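Local coordinates for pentalenene synthase (Streptomyces chartreusis NRRL 3882, PDB 6Q4S), which converts (2E,6E)-farnesyl diphosphate into the bicyclic sesquiterpene alcohol alpha-eudesmol, very likely the 7-epi form, probably with the help of magnesium ions, at the interface of chains A and B. Coordinates in Å, arbitrary orientation; residue numbers count along the deposited sequence, not the author numbering. Chains: chain A/B, Pentalenene synthase.

The interface of chains A and B. Residues chain A 148, 151, 155, 179; chain B 106-108.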
loop_
_atom_site.group_PDB
_atom_site.type_symbol
_atom_site.label_atom_id
_atom_site.label_comp_id
_atom_site.label_asym_id
_atom_site.label_seq_id
_atom_site.Cartn_x
_atom_site.Cartn_y
_atom_site.Cartn_z
ATOM N N ARG A 148 6.127 -3.421 -0.925
ATOM C CA ARG A 148 6.561 -4.846 -0.837
ATOM C C ARG A 148 8.066 -4.966 -1.174
ATOM O O ARG A 148 8.815 -5.640 -0.475
ATOM C CB ARG A 148 5.746 -5.737 -1.776
ATOM C CG ARG A 148 4.285 -5.902 -1.395
ATOM C CD ARG A 148 3.559 -6.871 -2.298
ATOM N NE ARG A 148 2.100 -6.827 -1.918
ATOM C CZ ARG A 148 1.156 -6.214 -2.583
ATOM N NH1 ARG A 148 1.438 -5.675 -3.781
ATOM N NH2 ARG A 148 -0.074 -6.154 -2.065
ATOM N N VAL A 151 10.189 -3.526 1.853
ATOM C CA VAL A 151 10.181 -4.456 2.962
ATOM C C VAL A 151 11.190 -5.602 2.704
ATOM O O VAL A 151 12.017 -5.927 3.565
ATOM C CB VAL A 151 8.787 -5.024 3.217
ATOM C CG1 VAL A 151 8.869 -6.190 4.248
ATOM C CG2 VAL A 151 7.830 -3.918 3.752
ATOM N N GLU A 155 14.556 -6.931 4.587
ATOM C CA GLU A 155 14.862 -8.338 4.926
ATOM C C GLU A 155 16.262 -8.792 4.399
ATOM O O GLU A 155 16.982 -9.571 5.056
ATOM C CB GLU A 155 13.800 -9.309 4.447
ATOM C CG GLU A 155 12.470 -9.109 5.185
ATOM C CD GLU A 155 11.392 -9.961 4.628
ATOM O OE1 GLU A 155 11.678 -10.919 3.900
ATOM O OE2 GLU A 155 10.225 -9.699 4.961
ATOM N N ARG A 179 10.711 -10.994 -4.847
ATOM C CA ARG A 179 10.359 -9.837 -4.041
ATOM C C ARG A 179 11.417 -8.724 -4.108
ATOM O O ARG A 179 11.073 -7.573 -4.220
ATOM C CB ARG A 179 10.094 -10.227 -2.601
ATOM C CG ARG A 179 9.031 -11.354 -2.411
ATOM C CD ARG A 179 9.026 -11.882 -0.977
ATOM N NE ARG A 179 8.857 -10.834 0.029
ATOM C CZ ARG A 179 9.386 -10.843 1.239
ATOM N NH1 ARG A 179 10.180 -11.845 1.636
ATOM N NH2 ARG A 179 9.236 -9.803 2.047
ATOM N N LEU B 106 2.349 -5.717 3.907
ATOM C CA LEU B 106 3.215 -5.669 2.715
ATOM C C LEU B 106 4.310 -6.736 2.738
ATOM O O LEU B 106 5.330 -6.611 2.073
ATOM C CB LEU B 106 3.838 -4.253 2.636
ATOM C CG LEU B 106 2.755 -3.175 2.404
ATOM C CD1 LEU B 106 3.391 -1.796 2.547
ATOM C CD2 LEU B 106 2.033 -3.348 1.071
ATOM N N ARG B 107 4.106 -7.782 3.517
ATOM C CA ARG B 107 5.100 -8.861 3.644
ATOM C C ARG B 107 4.299 -10.205 3.754
ATOM O O ARG B 107 3.105 -10.173 4.060
ATOM C CB ARG B 107 5.990 -8.502 4.849
ATOM C CG ARG B 107 5.926 -9.385 6.034
ATOM C CD ARG B 107 5.939 -8.788 7.404
ATOM N NE ARG B 107 6.993 -7.913 7.772
ATOM C CZ ARG B 107 6.904 -7.136 8.843
ATOM N NH1 ARG B 107 5.853 -7.188 9.688
ATOM N NH2 ARG B 107 7.883 -6.306 9.088
ATOM N N PRO B 108 4.915 -11.359 3.451
ATOM C CA PRO B 108 4.084 -12.571 3.437
ATOM C C PRO B 108 3.410 -12.851 4.800
ATOM O O PRO B 108 3.932 -12.533 5.850
ATOM C CB PRO B 108 5.078 -13.670 3.041
ATOM C CG PRO B 108 6.011 -12.925 2.138
ATOM C CD PRO B 108 6.258 -11.639 2.886
HETATM O O HOH W 1 7.443 -7.707 1.002
HETATM O O HOH W 2 9.978 -8.015 7.108
#
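A:Arg179 lays one face of its guanidinium against the pyrrolidine ring of B:Pro108, whose CD methylene sits over the centre of the plane, 3.6 Å from CZ of the arginine. The two side chains meet tip to tip; a bend in the arginine chain at chi3 (54°) turns the flat group broadside to the proline. Beside this pair, the CG1 methyl of A:Val151 touches CB of B:Arg107 at 3.7 Å, the two side chains crossing at about a right angle. CG1 stands anti to the backbone N (chi1 170°), while CG2 faces B:Leu106, near its CB and its carbonyl O. That carbonyl also rests against CA and CG of A:Arg148.

No direct polar bond joins the chains here; polar contact runs through waters. Water 1 lies at the edge of the A:Arg179 guanidinium, takes a nearly straight N-H from NH2 (168° at H), and bridges the backbone O of A:Arg148 to the backbone O of B:Leu106, the latter 2.6 Å from the water oxygen. Water 2 links carboxylate OE2 of A:Glu155, 2.7 Å from the water oxygen, to NE of B:Arg107, spanning two opposite charges that do not touch.

Behind them, A:Glu155 fixes the rotation of the arginine. A:Arg179 grips it end-on with two hydrogen bonds: NH1 meets A:Glu155 OE1 at 2.9 Å, on the syn side but tilted from the carboxylate plane, a salt bridge as well. NH2 of A:Arg179 meets A:Glu155 OE2 at 3.1 Å from above that plane. An alanine in place of A:Arg179 would probably leave the A:Glu155 carboxylate without its mate, deprive water 1 of a donor and open a gap beside B:Pro108.

A:Arg148, A:Val151 and A:Glu155 lie along helix 136-161, and A:Arg179 sits in the last turn of helix 170-180. Against them packs the segment of chain B that leaves the 3-10 helix 104-106, in a two-fold symmetric, possibly biological, dimer of all-helical terpene synthase folds.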